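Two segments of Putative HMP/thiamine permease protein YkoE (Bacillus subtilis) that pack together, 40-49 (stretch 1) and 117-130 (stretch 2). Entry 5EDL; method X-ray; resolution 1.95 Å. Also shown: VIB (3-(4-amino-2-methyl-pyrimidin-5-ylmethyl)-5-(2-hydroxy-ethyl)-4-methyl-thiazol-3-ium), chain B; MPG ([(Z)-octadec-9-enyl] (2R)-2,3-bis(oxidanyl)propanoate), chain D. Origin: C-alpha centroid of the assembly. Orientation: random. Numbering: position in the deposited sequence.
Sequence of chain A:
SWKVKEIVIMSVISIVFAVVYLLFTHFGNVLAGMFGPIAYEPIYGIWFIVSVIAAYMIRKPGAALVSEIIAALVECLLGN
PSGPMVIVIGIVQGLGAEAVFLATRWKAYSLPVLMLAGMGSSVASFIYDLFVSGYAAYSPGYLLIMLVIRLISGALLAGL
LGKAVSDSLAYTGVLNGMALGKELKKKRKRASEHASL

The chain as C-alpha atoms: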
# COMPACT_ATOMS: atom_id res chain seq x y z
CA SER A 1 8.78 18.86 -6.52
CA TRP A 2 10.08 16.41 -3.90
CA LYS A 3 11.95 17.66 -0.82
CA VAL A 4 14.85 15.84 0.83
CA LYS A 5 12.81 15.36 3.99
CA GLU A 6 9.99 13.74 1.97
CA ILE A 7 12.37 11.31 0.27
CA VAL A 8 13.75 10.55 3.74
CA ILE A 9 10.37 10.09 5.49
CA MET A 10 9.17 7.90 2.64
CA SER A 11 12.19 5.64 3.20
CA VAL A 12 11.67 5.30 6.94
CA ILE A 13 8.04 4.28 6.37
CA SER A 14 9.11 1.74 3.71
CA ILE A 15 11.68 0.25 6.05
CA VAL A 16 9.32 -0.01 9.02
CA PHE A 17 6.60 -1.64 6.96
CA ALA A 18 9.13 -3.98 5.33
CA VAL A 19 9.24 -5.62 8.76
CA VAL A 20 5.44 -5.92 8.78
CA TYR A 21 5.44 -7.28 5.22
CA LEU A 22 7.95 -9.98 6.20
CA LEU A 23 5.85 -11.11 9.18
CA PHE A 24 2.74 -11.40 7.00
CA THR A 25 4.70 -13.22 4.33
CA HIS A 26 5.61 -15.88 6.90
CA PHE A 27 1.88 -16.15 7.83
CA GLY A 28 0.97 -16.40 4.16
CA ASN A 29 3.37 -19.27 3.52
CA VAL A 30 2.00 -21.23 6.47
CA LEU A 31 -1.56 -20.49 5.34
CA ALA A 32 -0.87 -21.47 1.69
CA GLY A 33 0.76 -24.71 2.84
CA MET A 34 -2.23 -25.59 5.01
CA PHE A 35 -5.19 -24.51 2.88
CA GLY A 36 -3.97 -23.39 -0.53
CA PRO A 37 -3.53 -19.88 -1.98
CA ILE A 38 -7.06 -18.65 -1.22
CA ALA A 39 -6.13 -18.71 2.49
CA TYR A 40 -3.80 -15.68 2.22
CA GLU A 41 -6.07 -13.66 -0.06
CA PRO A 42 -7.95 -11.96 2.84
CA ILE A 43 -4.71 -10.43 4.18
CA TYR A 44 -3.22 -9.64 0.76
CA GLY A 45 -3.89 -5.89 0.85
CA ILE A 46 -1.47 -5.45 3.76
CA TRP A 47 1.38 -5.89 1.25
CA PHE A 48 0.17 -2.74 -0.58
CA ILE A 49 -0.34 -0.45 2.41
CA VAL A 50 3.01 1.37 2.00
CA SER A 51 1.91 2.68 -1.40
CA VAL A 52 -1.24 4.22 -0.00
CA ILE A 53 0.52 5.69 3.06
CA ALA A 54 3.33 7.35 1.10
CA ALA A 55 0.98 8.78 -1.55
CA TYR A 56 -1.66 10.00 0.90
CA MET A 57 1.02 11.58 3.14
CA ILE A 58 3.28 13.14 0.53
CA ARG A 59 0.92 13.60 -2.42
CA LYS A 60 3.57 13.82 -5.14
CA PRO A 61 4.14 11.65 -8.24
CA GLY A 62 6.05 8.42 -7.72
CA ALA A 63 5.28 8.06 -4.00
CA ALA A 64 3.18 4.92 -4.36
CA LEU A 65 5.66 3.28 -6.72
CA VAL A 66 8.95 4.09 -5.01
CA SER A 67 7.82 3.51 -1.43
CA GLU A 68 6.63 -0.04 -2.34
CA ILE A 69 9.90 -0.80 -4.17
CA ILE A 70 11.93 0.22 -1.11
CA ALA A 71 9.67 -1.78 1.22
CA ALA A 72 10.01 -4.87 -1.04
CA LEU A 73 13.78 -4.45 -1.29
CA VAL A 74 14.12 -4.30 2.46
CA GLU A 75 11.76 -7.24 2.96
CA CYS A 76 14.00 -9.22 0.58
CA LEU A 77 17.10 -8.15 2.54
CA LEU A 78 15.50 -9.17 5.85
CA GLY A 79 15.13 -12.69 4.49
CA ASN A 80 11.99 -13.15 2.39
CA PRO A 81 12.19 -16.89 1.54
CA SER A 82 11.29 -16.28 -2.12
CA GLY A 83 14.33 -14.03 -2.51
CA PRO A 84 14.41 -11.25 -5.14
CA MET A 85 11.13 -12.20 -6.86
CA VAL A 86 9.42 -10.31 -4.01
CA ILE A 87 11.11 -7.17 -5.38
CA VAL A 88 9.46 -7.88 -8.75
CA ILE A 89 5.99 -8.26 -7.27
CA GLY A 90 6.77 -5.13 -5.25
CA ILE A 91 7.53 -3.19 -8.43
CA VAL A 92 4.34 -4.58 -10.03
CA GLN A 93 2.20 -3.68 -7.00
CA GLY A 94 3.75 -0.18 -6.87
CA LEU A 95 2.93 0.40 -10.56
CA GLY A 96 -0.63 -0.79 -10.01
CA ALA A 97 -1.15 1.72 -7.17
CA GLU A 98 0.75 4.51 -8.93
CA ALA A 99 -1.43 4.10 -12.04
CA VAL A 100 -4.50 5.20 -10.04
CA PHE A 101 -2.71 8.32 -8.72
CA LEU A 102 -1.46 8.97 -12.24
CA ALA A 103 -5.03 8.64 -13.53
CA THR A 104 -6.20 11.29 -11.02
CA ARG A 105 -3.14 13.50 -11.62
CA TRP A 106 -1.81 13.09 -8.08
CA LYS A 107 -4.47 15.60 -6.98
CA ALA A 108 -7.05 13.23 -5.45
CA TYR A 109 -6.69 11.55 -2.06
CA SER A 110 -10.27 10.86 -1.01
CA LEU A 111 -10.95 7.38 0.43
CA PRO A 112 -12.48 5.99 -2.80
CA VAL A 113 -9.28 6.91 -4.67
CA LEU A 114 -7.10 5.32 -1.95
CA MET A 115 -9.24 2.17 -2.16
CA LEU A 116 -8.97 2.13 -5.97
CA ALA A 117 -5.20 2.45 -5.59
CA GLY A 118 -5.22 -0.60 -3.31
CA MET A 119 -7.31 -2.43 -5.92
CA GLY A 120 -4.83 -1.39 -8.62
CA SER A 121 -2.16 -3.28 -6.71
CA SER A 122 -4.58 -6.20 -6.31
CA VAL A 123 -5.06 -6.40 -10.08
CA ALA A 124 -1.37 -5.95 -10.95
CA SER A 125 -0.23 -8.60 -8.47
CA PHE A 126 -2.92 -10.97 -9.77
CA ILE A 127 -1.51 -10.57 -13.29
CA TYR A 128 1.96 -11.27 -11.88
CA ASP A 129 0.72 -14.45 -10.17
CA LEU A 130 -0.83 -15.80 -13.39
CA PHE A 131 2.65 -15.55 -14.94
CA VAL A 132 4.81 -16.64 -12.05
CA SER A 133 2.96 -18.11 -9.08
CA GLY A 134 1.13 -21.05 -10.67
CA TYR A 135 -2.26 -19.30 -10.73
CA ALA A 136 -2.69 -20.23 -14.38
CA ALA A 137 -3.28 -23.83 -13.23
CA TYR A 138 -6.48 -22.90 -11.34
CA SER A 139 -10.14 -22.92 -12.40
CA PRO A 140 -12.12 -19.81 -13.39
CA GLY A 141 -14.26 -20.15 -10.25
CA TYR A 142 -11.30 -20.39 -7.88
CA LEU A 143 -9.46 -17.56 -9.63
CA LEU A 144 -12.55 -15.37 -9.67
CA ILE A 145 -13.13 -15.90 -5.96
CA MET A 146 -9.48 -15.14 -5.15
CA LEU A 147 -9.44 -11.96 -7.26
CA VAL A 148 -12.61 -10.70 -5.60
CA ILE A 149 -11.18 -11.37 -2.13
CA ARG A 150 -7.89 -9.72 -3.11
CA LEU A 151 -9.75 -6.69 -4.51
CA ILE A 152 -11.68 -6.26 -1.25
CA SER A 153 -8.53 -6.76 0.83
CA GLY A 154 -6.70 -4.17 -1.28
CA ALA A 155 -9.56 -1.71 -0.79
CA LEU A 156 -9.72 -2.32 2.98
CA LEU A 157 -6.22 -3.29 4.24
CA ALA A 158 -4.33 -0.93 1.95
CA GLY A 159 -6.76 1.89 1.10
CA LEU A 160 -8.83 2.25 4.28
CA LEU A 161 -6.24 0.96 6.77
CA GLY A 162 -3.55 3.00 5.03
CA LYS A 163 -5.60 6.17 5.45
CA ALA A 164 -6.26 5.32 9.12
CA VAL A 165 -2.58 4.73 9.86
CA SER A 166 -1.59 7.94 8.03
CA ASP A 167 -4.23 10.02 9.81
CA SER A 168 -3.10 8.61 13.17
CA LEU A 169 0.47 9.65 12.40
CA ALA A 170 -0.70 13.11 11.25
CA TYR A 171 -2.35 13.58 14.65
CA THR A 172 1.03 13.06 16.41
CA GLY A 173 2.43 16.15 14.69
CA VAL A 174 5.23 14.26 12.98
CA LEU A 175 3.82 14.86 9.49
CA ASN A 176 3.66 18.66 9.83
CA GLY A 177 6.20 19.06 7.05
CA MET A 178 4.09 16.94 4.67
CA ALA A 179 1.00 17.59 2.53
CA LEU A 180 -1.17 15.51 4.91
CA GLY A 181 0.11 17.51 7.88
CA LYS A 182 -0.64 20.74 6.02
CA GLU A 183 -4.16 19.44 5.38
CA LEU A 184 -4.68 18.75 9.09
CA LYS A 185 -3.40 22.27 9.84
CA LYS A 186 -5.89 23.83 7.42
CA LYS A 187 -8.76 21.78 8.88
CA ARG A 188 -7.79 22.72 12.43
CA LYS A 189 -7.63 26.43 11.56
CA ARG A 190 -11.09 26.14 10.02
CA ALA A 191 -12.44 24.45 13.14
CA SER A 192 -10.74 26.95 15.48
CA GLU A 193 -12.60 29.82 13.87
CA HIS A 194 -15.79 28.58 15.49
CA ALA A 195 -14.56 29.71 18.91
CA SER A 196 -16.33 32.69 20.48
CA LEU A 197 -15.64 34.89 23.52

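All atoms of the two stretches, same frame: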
# COMPACT_ATOMS: atom_id res chain seq x y z
N TYR A 40 -4.45 -16.96 1.95
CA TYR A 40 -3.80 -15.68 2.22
C TYR A 40 -4.45 -14.50 1.50
O TYR A 40 -4.03 -13.35 1.68
CB TYR A 40 -2.30 -15.72 1.90
CG TYR A 40 -1.94 -16.10 0.48
CD1 TYR A 40 -2.39 -15.35 -0.61
CD2 TYR A 40 -1.10 -17.17 0.23
CE1 TYR A 40 -2.04 -15.69 -1.91
CE2 TYR A 40 -0.75 -17.52 -1.06
CZ TYR A 40 -1.22 -16.79 -2.12
OH TYR A 40 -0.86 -17.16 -3.39
N GLU A 41 -5.47 -14.76 0.69
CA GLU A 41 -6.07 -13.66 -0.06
C GLU A 41 -6.70 -12.57 0.85
O GLU A 41 -6.57 -11.39 0.56
CB GLU A 41 -7.10 -14.20 -1.05
CG GLU A 41 -6.48 -15.03 -2.19
CD GLU A 41 -5.62 -14.20 -3.15
OE1 GLU A 41 -5.51 -12.97 -2.97
OE2 GLU A 41 -5.07 -14.78 -4.11
N PRO A 42 -7.36 -12.97 1.95
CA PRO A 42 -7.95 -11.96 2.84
C PRO A 42 -6.95 -10.95 3.41
O PRO A 42 -7.35 -9.81 3.69
CB PRO A 42 -8.56 -12.81 3.96
CG PRO A 42 -8.95 -14.07 3.27
CD PRO A 42 -7.78 -14.33 2.33
N ILE A 43 -5.69 -11.34 3.60
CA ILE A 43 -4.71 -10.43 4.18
C ILE A 43 -3.86 -9.76 3.11
O ILE A 43 -2.96 -8.98 3.44
CB ILE A 43 -3.75 -11.15 5.17
CG1 ILE A 43 -2.83 -12.14 4.43
CG2 ILE A 43 -4.54 -11.80 6.32
CD1 ILE A 43 -1.81 -12.84 5.30
N TYR A 44 -4.14 -10.04 1.84
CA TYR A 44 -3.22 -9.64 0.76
C TYR A 44 -2.96 -8.12 0.72
O TYR A 44 -1.84 -7.69 0.49
CB TYR A 44 -3.73 -10.10 -0.61
CG TYR A 44 -2.58 -10.50 -1.53
CD1 TYR A 44 -1.75 -9.54 -2.08
CD2 TYR A 44 -2.31 -11.85 -1.79
CE1 TYR A 44 -0.68 -9.90 -2.90
CE2 TYR A 44 -1.25 -12.22 -2.62
CZ TYR A 44 -0.44 -11.24 -3.16
OH TYR A 44 0.62 -11.60 -3.96
N GLY A 45 -4.00 -7.33 0.96
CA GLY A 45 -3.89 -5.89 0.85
C GLY A 45 -2.87 -5.26 1.79
O GLY A 45 -2.43 -4.13 1.55
N ILE A 46 -2.49 -5.97 2.85
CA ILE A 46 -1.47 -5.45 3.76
C ILE A 46 -0.16 -5.21 3.00
O ILE A 46 0.57 -4.27 3.32
CB ILE A 46 -1.18 -6.40 4.95
CG1 ILE A 46 -0.56 -5.62 6.11
CG2 ILE A 46 -0.25 -7.52 4.54
CD1 ILE A 46 -1.49 -4.57 6.73
N TRP A 47 0.13 -6.05 2.00
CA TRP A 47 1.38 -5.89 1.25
C TRP A 47 1.38 -4.68 0.31
O TRP A 47 2.40 -4.41 -0.33
CB TRP A 47 1.70 -7.17 0.45
CG TRP A 47 2.10 -8.32 1.34
CD1 TRP A 47 3.15 -8.36 2.22
CD2 TRP A 47 1.45 -9.59 1.43
NE1 TRP A 47 3.19 -9.59 2.86
CE2 TRP A 47 2.15 -10.35 2.39
CE3 TRP A 47 0.34 -10.16 0.78
CZ2 TRP A 47 1.77 -11.66 2.72
CZ3 TRP A 47 -0.03 -11.45 1.12
CH2 TRP A 47 0.68 -12.18 2.09
N PHE A 48 0.25 -3.98 0.22
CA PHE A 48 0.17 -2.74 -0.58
C PHE A 48 0.13 -1.46 0.26
O PHE A 48 0.15 -0.35 -0.29
CB PHE A 48 -1.07 -2.70 -1.48
CG PHE A 48 -1.41 -3.99 -2.16
CD1 PHE A 48 -0.42 -4.87 -2.59
CD2 PHE A 48 -2.74 -4.31 -2.40
CE1 PHE A 48 -0.76 -6.05 -3.23
CE2 PHE A 48 -3.09 -5.49 -3.04
CZ PHE A 48 -2.10 -6.37 -3.46
N ILE A 49 0.02 -1.60 1.58
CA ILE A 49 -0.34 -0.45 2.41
C ILE A 49 0.68 0.70 2.31
O ILE A 49 0.31 1.86 2.37
CB ILE A 49 -0.52 -0.86 3.90
CG1 ILE A 49 -1.20 0.28 4.67
CG2 ILE A 49 0.82 -1.24 4.53
CD1 ILE A 49 -1.71 -0.12 6.04
N ALA A 117 -6.64 2.63 -5.50
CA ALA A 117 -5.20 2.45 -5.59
C ALA A 117 -4.81 1.07 -5.04
O ALA A 117 -4.04 0.34 -5.67
CB ALA A 117 -4.49 3.58 -4.84
N GLY A 118 -5.35 0.73 -3.87
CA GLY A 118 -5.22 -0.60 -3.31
C GLY A 118 -5.64 -1.68 -4.31
O GLY A 118 -4.91 -2.65 -4.51
N MET A 119 -6.80 -1.48 -4.93
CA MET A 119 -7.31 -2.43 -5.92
C MET A 119 -6.43 -2.52 -7.17
O MET A 119 -6.36 -3.57 -7.82
CB MET A 119 -8.74 -2.06 -6.31
CG MET A 119 -9.73 -2.27 -5.16
SD MET A 119 -11.35 -1.49 -5.39
CE MET A 119 -11.86 -2.25 -6.92
N GLY A 120 -5.78 -1.41 -7.52
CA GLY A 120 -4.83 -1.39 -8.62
C GLY A 120 -3.69 -2.36 -8.33
O GLY A 120 -3.26 -3.11 -9.21
N SER A 121 -3.21 -2.35 -7.10
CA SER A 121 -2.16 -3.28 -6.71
C SER A 121 -2.69 -4.72 -6.73
O SER A 121 -1.98 -5.63 -7.12
CB SER A 121 -1.60 -2.95 -5.32
OG SER A 121 -0.92 -1.71 -5.32
N SER A 122 -3.94 -4.89 -6.29
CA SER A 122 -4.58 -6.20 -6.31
C SER A 122 -4.58 -6.77 -7.74
O SER A 122 -4.18 -7.91 -7.95
CB SER A 122 -6.02 -6.10 -5.80
OG SER A 122 -6.05 -5.73 -4.43
N VAL A 123 -5.01 -5.97 -8.70
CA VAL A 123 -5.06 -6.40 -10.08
C VAL A 123 -3.67 -6.70 -10.66
O VAL A 123 -3.46 -7.74 -11.30
CB VAL A 123 -5.77 -5.35 -10.96
CG1 VAL A 123 -5.62 -5.70 -12.44
CG2 VAL A 123 -7.25 -5.24 -10.58
N ALA A 124 -2.73 -5.79 -10.43
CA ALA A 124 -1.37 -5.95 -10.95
C ALA A 124 -0.68 -7.21 -10.39
O ALA A 124 -0.01 -7.94 -11.12
CB ALA A 124 -0.53 -4.72 -10.65
N SER A 125 -0.84 -7.44 -9.09
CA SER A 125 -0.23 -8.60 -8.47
C SER A 125 -0.93 -9.86 -8.97
O SER A 125 -0.30 -10.89 -9.07
CB SER A 125 -0.28 -8.52 -6.93
OG SER A 125 -1.61 -8.45 -6.45
N PHE A 126 -2.22 -9.78 -9.28
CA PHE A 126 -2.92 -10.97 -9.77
C PHE A 126 -2.38 -11.35 -11.16
O PHE A 126 -2.16 -12.52 -11.46
CB PHE A 126 -4.43 -10.75 -9.80
CG PHE A 126 -5.23 -12.00 -9.56
CD1 PHE A 126 -5.53 -12.40 -8.26
CD2 PHE A 126 -5.65 -12.78 -10.61
CE1 PHE A 126 -6.26 -13.55 -8.03
CE2 PHE A 126 -6.38 -13.95 -10.38
CZ PHE A 126 -6.69 -14.33 -9.09
N ILE A 127 -2.14 -10.34 -11.99
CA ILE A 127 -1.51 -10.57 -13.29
C ILE A 127 -0.15 -11.25 -13.10
O ILE A 127 0.13 -12.26 -13.76
CB ILE A 127 -1.31 -9.26 -14.06
CG1 ILE A 127 -2.68 -8.68 -14.45
CG2 ILE A 127 -0.41 -9.50 -15.27
CD1 ILE A 127 -2.60 -7.31 -15.10
N TYR A 128 0.66 -10.70 -12.20
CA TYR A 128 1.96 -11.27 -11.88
C TYR A 128 1.84 -12.76 -11.51
O TYR A 128 2.60 -13.60 -12.00
CB TYR A 128 2.62 -10.50 -10.73
CG TYR A 128 3.88 -11.14 -10.17
CD1 TYR A 128 3.81 -12.08 -9.15
CD2 TYR A 128 5.13 -10.81 -10.67
CE1 TYR A 128 4.96 -12.68 -8.64
CE2 TYR A 128 6.29 -11.40 -10.16
CZ TYR A 128 6.19 -12.34 -9.14
OH TYR A 128 7.33 -12.93 -8.64
N ASP A 129 0.88 -13.08 -10.65
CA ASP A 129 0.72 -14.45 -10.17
C ASP A 129 0.32 -15.43 -11.27
O ASP A 129 0.70 -16.61 -11.24
CB ASP A 129 -0.31 -14.49 -9.05
CG ASP A 129 0.22 -13.90 -7.75
OD1 ASP A 129 1.47 -13.87 -7.56
OD2 ASP A 129 -0.60 -13.49 -6.92
N LEU A 130 -0.46 -14.96 -12.24
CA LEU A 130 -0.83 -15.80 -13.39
C LEU A 130 0.41 -16.14 -14.24
O LEU A 130 0.45 -17.18 -14.87
CB LEU A 130 -1.89 -15.10 -14.24
CG LEU A 130 -3.29 -15.08 -13.63
CD1 LEU A 130 -4.18 -14.04 -14.32
CD2 LEU A 130 -3.93 -16.49 -13.69
CM2 VIB B . 6.11 -6.67 -0.96
N4A VIB B . 2.53 -9.67 -2.42
CM4 VIB B . 1.43 -14.10 -0.84
O1 VIB B . 0.43 -14.27 -4.57
C7 VIB B . 1.50 -15.14 -4.92
C6 VIB B . 2.14 -15.62 -3.64
C2 VIB B . 4.52 -12.61 -2.67
S1 VIB B . 4.14 -13.75 -3.68
C5 VIB B . 2.91 -14.44 -3.06
C4 VIB B . 2.56 -13.78 -1.82
N3 VIB B . 3.59 -12.62 -1.58
C7A VIB B . 3.53 -11.78 -0.39
C4A VIB B . 3.68 -9.41 -1.57
N3A VIB B . 4.33 -8.25 -1.64
C2A VIB B . 5.41 -8.03 -0.84
N1A VIB B . 5.81 -8.99 0.05
C6A VIB B . 5.16 -10.18 0.14
C5A VIB B . 4.08 -10.38 -0.69
C2 MPG D . 5.19 -9.46 -15.23
C3 MPG D . 3.80 -9.07 -14.77
C4 MPG D . 3.42 -7.75 -15.40
C5 MPG D . 2.16 -7.17 -14.79
C6 MPG D . 1.98 -5.76 -15.31
C7 MPG D . 0.60 -5.22 -14.99
C8 MPG D . 0.66 -4.24 -13.83
C9 MPG D . 0.65 -2.81 -14.33
C10 MPG D . -0.46 -2.05 -14.19
C11 MPG D . -1.71 -2.61 -13.53
C12 MPG D . -2.95 -2.09 -14.24
C13 MPG D . -4.07 -1.90 -13.24
O1 MPG D . 6.98 -10.72 -14.23
C1 MPG D . 5.61 -10.76 -14.57
CXD MPG D . 8.92 -12.29 -13.73
O2 MPG D . 9.95 -11.37 -13.97
C21 MPG D . 9.38 -13.67 -14.15
O3 MPG D . 10.31 -14.17 -13.20
O4 MPG D . 7.27 -12.64 -15.40
CX3 MPG D . 7.68 -11.91 -14.52

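Two segments of a membrane protein can be held together with no direct hydrogen bond between them, by ring packing at one end and a shared ligand at the other. The pair in YkoE illustrates this principle. Stretch 2 is a regular helix throughout, its backbone bonds running from residue i+4 back to residue i, as in Ser125 N to Ser121 O at 2.9 Å. Stretch 1 is less regular; its amides reach back three residues, for example Tyr44 N to Glu41 O at 3.1 Å and Phe48 N to Gly45 O at 3.0 Å. Each backbone thus satisfies much of its own bonding, and no hydrogen bond passes directly from one stretch to the other. The contact buries a modest 297 Å², counting both sides.

Along stretch 1, Tyr40 comes first. It makes no contact with the helix but lends a ring face to the thiamine ligand VIB, whose methyl carbon CM4 lies over it. Glu41 follows, its CA-to-CB bond directed sideways while the end of the side chain comes nearer the helix. Its OE2 lies 4.3 Å from Phe126 CE1, a loose contact; both carboxylate oxygens find hydrogen bonds elsewhere in the structure.

Tyr44 is the first residue of the stretch to point toward the helix. Its ring carbon CE1 lies 3.9 Å from Ser125 OG, and farther out its OH approaches Asp129 OD2 to 3.7 Å. The ligand connects this second pair. Tyr44 OH donates to VIB O1 at 2.7 Å, and VIB O1 in turn donates to Asp129 OD2, also at 2.7 Å. The hydroxyl of the ligand therefore acts as both acceptor and donor, relaying a bond from tyrosine to carboxylate. A weak bond from VIB N4A to Tyr44 OH, 3.1 Å long, adds a second tie between this tyrosine and the ligand. Trp47, out of reach of the helix, offers a ring face to VIB C6A, with NE1 3.4 Å from that atom.

Phe48 closes the direct interface and gives the largest share of it on this side, 88 Å². The nearest backbone approach is also here, with Phe48 CA 6.4 Å from Gly118 CA. Gly118 contributes its backbone carbonyl: Phe48 CD2 comes within 3.5 Å of Gly118 O. One turn on, Ser121 points toward the ring and sets CB over its face, 3.4 Å from the centroid of the Phe48 ring and 14° off the normal. This is a CH-pi contact, in which the polarised CH group of serine meets the electron-rich face. Ser122 OG instead lies at the ring edge, 3.3 Å from Phe48 CE2, where the positive rim of the ring suits an oxygen. Ser125 OG, 3.7 Å from Phe48 CZ, extends the contact along the helix. The Phe48 ring thus packs closely against a glycine and three serines of the helix, while the ligand joins the polar groups beyond it.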